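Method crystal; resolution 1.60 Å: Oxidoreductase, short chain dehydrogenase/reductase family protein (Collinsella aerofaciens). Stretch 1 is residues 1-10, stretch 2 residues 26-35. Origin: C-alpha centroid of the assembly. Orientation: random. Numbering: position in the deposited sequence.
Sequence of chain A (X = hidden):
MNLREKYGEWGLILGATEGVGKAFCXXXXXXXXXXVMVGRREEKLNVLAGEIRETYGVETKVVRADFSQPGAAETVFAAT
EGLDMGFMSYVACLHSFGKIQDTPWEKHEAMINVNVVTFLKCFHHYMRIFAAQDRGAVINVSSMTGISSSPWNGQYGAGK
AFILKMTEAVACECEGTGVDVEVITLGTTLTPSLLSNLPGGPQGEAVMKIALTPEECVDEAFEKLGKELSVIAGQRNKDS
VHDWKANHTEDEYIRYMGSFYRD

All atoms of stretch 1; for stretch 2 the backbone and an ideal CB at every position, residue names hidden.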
ATOM      1  N   MET A   1      -0.834 -18.096 -34.995  1.00 46.68           N
ATOM      2  CA  MET A   1      -1.723 -16.890 -35.093  1.00 44.83           C
ATOM      3  C   MET A   1      -1.586 -16.074 -33.816  1.00 41.71           C
ATOM      4  O   MET A   1      -1.615 -16.647 -32.717  1.00 40.90           O
ATOM      5  CB  MET A   1      -3.185 -17.310 -35.277  1.00 47.91           C
ATOM      6  CG  MET A   1      -4.156 -16.159 -35.524  1.00 48.77           C
ATOM      7  SD  MET A   1      -5.817 -16.699 -35.991  1.00 50.25           S
ATOM      8  CE  MET A   1      -6.206 -17.791 -34.620  1.00 48.49           C
ATOM      9  N   ASN A   2      -1.434 -14.752 -33.957  1.00 35.38           N
ATOM     10  CA  ASN A   2      -1.293 -13.877 -32.793  1.00 29.44           C
ATOM     11  C   ASN A   2      -2.616 -13.176 -32.475  1.00 24.69           C
ATOM     12  O   ASN A   2      -3.596 -13.387 -33.162  1.00 22.82           O
ATOM     13  CB  ASN A   2      -0.103 -12.912 -32.940  1.00 31.35           C
ATOM     14  CG  ASN A   2      -0.304 -11.822 -33.993  1.00 32.15           C
ATOM     15  OD1 ASN A   2      -1.391 -11.613 -34.542  1.00 28.50           O
ATOM     16  ND2 ASN A   2       0.783 -11.097 -34.264  1.00 32.38           N
ATOM     17  N   LEU A   3      -2.636 -12.395 -31.402  1.00 22.90           N
ATOM     18  CA  LEU A   3      -3.885 -11.775 -30.924  1.00 22.05           C
ATOM     19  C   LEU A   3      -4.479 -10.797 -31.914  1.00 20.86           C
ATOM     20  O   LEU A   3      -5.703 -10.730 -32.063  1.00 19.15           O
ATOM     21  CB  LEU A   3      -3.672 -11.083 -29.575  1.00 21.95           C
ATOM     22  CG  LEU A   3      -3.369 -12.001 -28.389  1.00 22.73           C
ATOM     23  CD1 LEU A   3      -2.986 -11.154 -27.184  1.00 23.18           C
ATOM     24  CD2 LEU A   3      -4.539 -12.909 -28.041  1.00 22.12           C
ATOM     25  N   ARG A   4      -3.624 -10.031 -32.596  1.00 20.71           N
ATOM     26  CA  ARG A   4      -4.118  -9.089 -33.597  1.00 22.19           C
ATOM     27  C   ARG A   4      -4.875  -9.823 -34.695  1.00 20.84           C
ATOM     28  O   ARG A   4      -5.975  -9.428 -35.064  1.00 19.63           O
ATOM     29  CB  ARG A   4      -2.988  -8.252 -34.193  1.00 25.08           C
ATOM     30  CG  ARG A   4      -3.457  -7.107 -35.080  1.00 27.95           C
ATOM     31  CD  ARG A   4      -2.319  -6.488 -35.887  1.00 32.26           C
ATOM     32  NE  ARG A   4      -1.865  -7.378 -36.952  1.00 36.57           N
ATOM     33  CZ  ARG A   4      -0.703  -8.044 -36.993  1.00 43.67           C
ATOM     34  NH1 ARG A   4       0.216  -7.954 -36.023  1.00 45.23           N
ATOM     35  NH2 ARG A   4      -0.444  -8.825 -38.041  1.00 49.33           N
ATOM     36  N   GLU A   5      -4.283 -10.906 -35.204  1.00 21.50           N
ATOM     37  CA  GLU A   5      -4.900 -11.674 -36.285  1.00 22.26           C
ATOM     38  C   GLU A   5      -6.176 -12.370 -35.818  1.00 20.84           C
ATOM     39  O   GLU A   5      -7.158 -12.448 -36.557  1.00 22.19           O
ATOM     40  CB  GLU A   5      -3.897 -12.703 -36.842  1.00 25.28           C
ATOM     41  CG  GLU A   5      -2.670 -12.078 -37.500  1.00 28.81           C
ATOM     42  CD  GLU A   5      -1.499 -13.052 -37.693  1.00 32.37           C
ATOM     43  OE1 GLU A   5      -1.045 -13.713 -36.728  1.00 34.93           O
ATOM     44  OE2 GLU A   5      -0.998 -13.141 -38.833  1.00 38.01           O
ATOM     45  N   LYS A   6      -6.175 -12.879 -34.593  1.00 19.01           N
ATOM     46  CA  LYS A   6      -7.301 -13.667 -34.089  1.00 19.36           C
ATOM     47  C   LYS A   6      -8.497 -12.784 -33.704  1.00 17.79           C
ATOM     48  O   LYS A   6      -9.656 -13.102 -34.000  1.00 16.30           O
ATOM     49  CB  LYS A   6      -6.844 -14.504 -32.886  1.00 20.99           C
ATOM     50  CG  LYS A   6      -7.909 -15.431 -32.326  1.00 23.92           C
ATOM     51  CD  LYS A   6      -7.360 -16.319 -31.221  1.00 26.74           C
ATOM     52  CE  LYS A   6      -8.361 -17.420 -30.897  1.00 29.47           C
ATOM     53  NZ  LYS A   6      -7.775 -18.417 -29.960  1.00 33.40           N
ATOM     54  N   TYR A   7      -8.207 -11.675 -33.026  1.00 15.37           N
ATOM     55  CA  TYR A   7      -9.277 -10.858 -32.417  1.00 14.89           C
ATOM     56  C   TYR A   7      -9.529  -9.476 -33.012  1.00 14.64           C
ATOM     57  O   TYR A   7     -10.687  -9.072 -33.176  1.00 15.66           O
ATOM     58  CB  TYR A   7      -9.013 -10.734 -30.918  1.00 13.84           C
ATOM     59  CG  TYR A   7      -9.135 -12.031 -30.166  1.00 13.69           C
ATOM     60  CD1 TYR A   7     -10.341 -12.739 -30.133  1.00 13.39           C
ATOM     61  CD2 TYR A   7      -8.058 -12.540 -29.455  1.00 14.52           C
ATOM     62  CE1 TYR A   7     -10.452 -13.932 -29.436  1.00 13.47           C
ATOM     63  CE2 TYR A   7      -8.167 -13.718 -28.732  1.00 14.37           C
ATOM     64  CZ  TYR A   7      -9.368 -14.402 -28.716  1.00 13.82           C
ATOM     65  OH  TYR A   7      -9.443 -15.575 -27.996  1.00 14.72           O
ATOM     66  N   GLY A   8      -8.475  -8.740 -33.334  1.00 14.79           N
ATOM     67  CA  GLY A   8      -8.648  -7.419 -33.973  1.00 14.73           C
ATOM     68  C   GLY A   8      -7.486  -6.488 -33.753  1.00 14.77           C
ATOM     69  O   GLY A   8      -6.552  -6.830 -33.079  1.00 14.60           O
ATOM     70  N   GLU A   9      -7.551  -5.297 -34.332  1.00 14.73           N
ATOM     71  CA  GLU A   9      -6.379  -4.406 -34.374  1.00 16.49           C
ATOM     72  C   GLU A   9      -5.973  -3.779 -33.058  1.00 14.61           C
ATOM     73  O   GLU A   9      -4.776  -3.616 -32.809  1.00 13.91           O
ATOM     74  CB  GLU A   9      -6.575  -3.257 -35.382  1.00 18.92           C
ATOM     75  CG  GLU A   9      -6.412  -3.639 -36.826  1.00 23.91           C
ATOM     76  CD  GLU A   9      -5.000  -4.085 -37.136  1.00 24.53           C
ATOM     77  OE1 GLU A   9      -4.015  -3.306 -37.010  1.00 28.08           O
ATOM     78  OE2 GLU A   9      -4.898  -5.250 -37.478  1.00 31.07           O
ATOM     79  N   TRP A  10      -6.957  -3.370 -32.254  1.00 13.06           N
ATOM     80  CA  TRP A  10      -6.696  -2.641 -31.035  1.00 12.34           C
ATOM     81  C   TRP A  10      -7.237  -3.368 -29.807  1.00 12.43           C
ATOM     82  O   TRP A  10      -8.330  -3.932 -29.845  1.00 11.71           O
ATOM     83  CB  TRP A  10      -7.317  -1.249 -31.101  1.00 12.69           C
ATOM     84  CG  TRP A  10      -6.640  -0.332 -32.069  1.00 12.50           C
ATOM     85  CD1 TRP A  10      -6.841  -0.258 -33.412  1.00 12.92           C
ATOM     86  CD2 TRP A  10      -5.674   0.660 -31.747  1.00 12.59           C
ATOM     87  NE1 TRP A  10      -6.040   0.722 -33.959  1.00 12.36           N
ATOM     88  CE2 TRP A  10      -5.303   1.294 -32.962  1.00 13.10           C
ATOM     89  CE3 TRP A  10      -5.059   1.066 -30.551  1.00 12.99           C
ATOM     90  CZ2 TRP A  10      -4.392   2.338 -33.006  1.00 13.07           C
ATOM     91  CZ3 TRP A  10      -4.134   2.079 -30.588  1.00 13.50           C
ATOM     92  CH2 TRP A  10      -3.796   2.713 -31.818  1.00 13.54           C
ATOM     93  N   UNK A  26       1.535  -4.995 -22.078  1.00 14.04           N
ATOM     94  CA  UNK A  26       2.724  -5.652 -22.639  1.00 16.30           C
ATOM     95  C   UNK A  26       2.352  -6.941 -23.347  1.00 15.74           C
ATOM     96  O   UNK A  26       2.858  -7.219 -24.429  1.00 15.00           O
ATOM     97  CB  UNK A  26       3.750  -5.940 -21.541  1.00 16.30           C
ATOM     98  N   UNK A  27       1.448  -7.728 -22.753  1.00 15.43           N
ATOM     99  CA  UNK A  27       1.043  -9.014 -23.339  1.00 15.56           C
ATOM    100  C   UNK A  27       0.332  -8.830 -24.696  1.00 14.21           C
ATOM    101  O   UNK A  27       0.680  -9.503 -25.678  1.00 13.42           O
ATOM    102  CB  UNK A  27       0.125  -9.761 -22.369  1.00 15.56           C
ATOM    103  N   UNK A  28      -0.628  -7.905 -24.782  1.00 13.37           N
ATOM    104  CA  UNK A  28      -1.322  -7.707 -26.048  1.00 12.66           C
ATOM    105  C   UNK A  28      -0.416  -7.076 -27.120  1.00 12.96           C
ATOM    106  O   UNK A  28      -0.524  -7.415 -28.288  1.00 12.65           O
ATOM    107  CB  UNK A  28      -2.555  -6.829 -25.827  1.00 12.66           C
ATOM    108  N   UNK A  29       0.503  -6.208 -26.700  1.00 12.55           N
ATOM    109  CA  UNK A  29       1.479  -5.638 -27.616  1.00 12.27           C
ATOM    110  C   UNK A  29       2.407  -6.721 -28.157  1.00 12.38           C
ATOM    111  O   UNK A  29       2.660  -6.764 -29.363  1.00 13.28           O
ATOM    112  CB  UNK A  29       2.289  -4.542 -26.920  1.00 12.27           C
ATOM    113  N   UNK A  30       2.879  -7.606 -27.281  1.00 13.46           N
ATOM    114  CA  UNK A  30       3.673  -8.775 -27.710  1.00 14.34           C
ATOM    115  C   UNK A  30       2.893  -9.660 -28.681  1.00 15.32           C
ATOM    116  O   UNK A  30       3.466 -10.281 -29.594  1.00 16.94           O
ATOM    117  CB  UNK A  30       4.103  -9.600 -26.495  1.00 14.34           C
ATOM    118  N   UNK A  31       1.577  -9.729 -28.480  1.00 15.20           N
ATOM    119  CA  UNK A  31       0.677 -10.402 -29.392  1.00 15.56           C
ATOM    120  C   UNK A  31       0.275  -9.625 -30.635  1.00 15.59           C
ATOM    121  O   UNK A  31      -0.618 -10.049 -31.363  1.00 16.27           O
ATOM    122  CB  UNK A  31      -0.591 -10.789 -28.628  1.00 15.56           C
ATOM    123  N   UNK A  32       0.928  -8.485 -30.871  1.00 14.74           N
ATOM    124  CA  UNK A  32       0.744  -7.684 -32.067  1.00 14.53           C
ATOM    125  C   UNK A  32      -0.360  -6.643 -32.056  1.00 13.84           C
ATOM    126  O   UNK A  32      -0.556  -5.969 -33.065  1.00 13.57           O
ATOM    127  CB  UNK A  32       0.487  -8.631 -33.241  1.00 14.53           C
ATOM    128  N   UNK A  33      -1.085  -6.499 -30.952  1.00 13.19           N
ATOM    129  CA  UNK A  33      -2.180  -5.526 -30.911  1.00 13.37           C
ATOM    130  C   UNK A  33      -1.673  -4.140 -30.583  1.00 12.30           C
ATOM    131  O   UNK A  33      -0.756  -3.967 -29.777  1.00 11.29           O
ATOM    132  CB  UNK A  33      -3.236  -5.947 -29.887  1.00 13.37           C
ATOM    133  N   UNK A  34      -2.293  -3.159 -31.227  1.00 12.78           N
ATOM    134  CA  UNK A  34      -2.105  -1.761 -30.853  1.00 12.93           C
ATOM    135  C   UNK A  34      -2.864  -1.561 -29.545  1.00 13.19           C
ATOM    136  O   UNK A  34      -3.821  -2.276 -29.298  1.00 12.91           O
ATOM    137  CB  UNK A  34      -2.590  -0.805 -31.944  1.00 12.93           C
ATOM    138  N   UNK A  35      -2.432  -0.614 -28.720  1.00 12.72           N
ATOM    139  CA  UNK A  35      -2.893  -0.568 -27.329  1.00 12.59           C
ATOM    140  C   UNK A  35      -3.532   0.780 -27.016  1.00 12.23           C
ATOM    141  O   UNK A  35      -2.889   1.808 -27.161  1.00 11.65           O
ATOM    142  CB  UNK A  35      -1.732  -0.835 -26.369  1.00 12.59           C
TER

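Position 26 lies in a helix, and its ideal CB has nothing of stretch 1 within 5.5 Å. Stretch 1 sets no limit here. The residue is Glu26, which makes no contact with stretch 1.

Position 27 is also helical, with its CB directed sideways. Many side chains would suit. It is Lys27.

At position 28 the ideal CB comes 4.6 Å from Leu3 CD1. An apolar side chain would match that methyl. Ile28 is found, and its CG2 sits 4.1 Å from Leu3 CD1.

Positions 29 and 30 find nothing of stretch 1 near their CB atoms, 29 pointing away and 30 sideways. Small or large residues could be accepted on this evidence. Both are alanine, Ala29 and Ala30.

Position 31 is where the chain leaves helical angles. Its CB would point toward stretch 1 and stand 2.8 Å from Leu3 CD1, a clash. With Leu3 placed as it is, glycine suits best. Gly31 lets the start of the stretch 1 helix come close: Arg4 N donates a hydrogen bond to Gly31 O at 3.2 Å.

Position 32 has a phi of 88°, which favours glycine. A CB would also clash, at 2.7 Å from Asn2 ND2 and 2.9 Å from Arg4 NH1. The residue is Gly32. Its carbonyl O lies 3.4 Å from Arg4 CD, at the edge of the guanidinium and near its plane.

Position 33 directs its CB sideways, 4.0 Å from Glu9 O. Leu3, Arg4, Tyr7 and Gly8 lie within reach of a longer side chain. A flexible apolar one would suit. Met33 bends its end nearer to stretch 1. Its CG packs 4.0 Å from Leu3 CB, and its CE reaches 3.1 Å from Gly8 O and 4.3 Å from Tyr7 CB.

Position 34 pairs with Trp10 in a parallel bridge, both side chains on the same sheet face. The ideal CB is 3.4 Å from Trp10 CE3, over the indole, while the Glu9 carboxylate lies beyond. A side chain whose CB can lie on the ring face would suit, and a polar end, as in Asn, Gln or Ser, could answer the acid. The residue is Asn34. Its CB sits 3.3 Å from the centroid of the Trp10 six-membered ring, a CH-pi contact. A water links the side chains, accepting from Asn34 ND2 at 2.8 Å and donating to Glu9 OE1 at 3.0 Å. The backbone Asn34 N donates to Glu9 O at 3.0 Å.

Position 35 continues the strand with its CB pointing away. Several residues would serve, beta-branched ones among them. It is Val35.

Stretch 2 (26-35) EKIAAGGMNV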
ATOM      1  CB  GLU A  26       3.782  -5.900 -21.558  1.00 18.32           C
ATOM      2  CG  GLU A  26       4.309  -4.627 -20.935  1.00 21.41           C
ATOM      3  CD  GLU A  26       5.083  -4.853 -19.636  1.00 24.97           C
ATOM      4  OE1 GLU A  26       4.884  -5.878 -18.956  1.00 30.05           O
ATOM      5  OE2 GLU A  26       5.877  -3.979 -19.284  1.00 31.19           O
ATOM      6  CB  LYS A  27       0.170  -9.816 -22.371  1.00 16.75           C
ATOM      7  CG  LYS A  27      -0.260 -11.182 -22.872  1.00 19.34           C
ATOM      8  CD  LYS A  27       0.892 -12.165 -23.041  1.00 21.14           C
ATOM      9  CE  LYS A  27       0.370 -13.585 -23.222  1.00 24.14           C
ATOM     10  NZ  LYS A  27       1.398 -14.609 -22.887  1.00 25.76           N
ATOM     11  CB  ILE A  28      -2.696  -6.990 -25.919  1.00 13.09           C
ATOM     12  CG1 ILE A  28      -2.542  -5.527 -25.540  1.00 13.12           C
ATOM     13  CG2 ILE A  28      -3.619  -7.747 -24.946  1.00 12.93           C
ATOM     14  CD1 ILE A  28      -3.833  -4.760 -25.723  1.00 13.71           C
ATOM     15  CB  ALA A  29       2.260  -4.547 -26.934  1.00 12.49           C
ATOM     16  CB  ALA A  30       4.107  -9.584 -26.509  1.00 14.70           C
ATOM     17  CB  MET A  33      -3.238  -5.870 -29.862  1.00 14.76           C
ATOM     18  CG  MET A  33      -3.968  -7.166 -30.116  1.00 16.26           C
ATOM     19  SD  MET A  33      -5.330  -7.326 -28.911  1.00 17.96           S
ATOM     20  CE  MET A  33      -6.711  -7.263 -30.000  1.00 19.97           C
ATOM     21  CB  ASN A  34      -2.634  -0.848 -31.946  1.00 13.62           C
ATOM     22  CG  ASN A  34      -1.958  -1.093 -33.281  1.00 14.78           C
ATOM     23  OD1 ASN A  34      -0.718  -1.142 -33.374  1.00 13.68           O
ATOM     24  ND2 ASN A  34      -2.755  -1.249 -34.321  1.00 15.97           N
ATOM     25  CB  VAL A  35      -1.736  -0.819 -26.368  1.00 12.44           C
ATOM     26  CG1 VAL A  35      -2.217  -0.869 -24.937  1.00 12.50           C
ATOM     27  CG2 VAL A  35      -1.018  -2.119 -26.715  1.00 12.44           C
TER
HETATM   28  O   HOH W   1      -1.657  -1.446 -36.850  1.00 42.03           O
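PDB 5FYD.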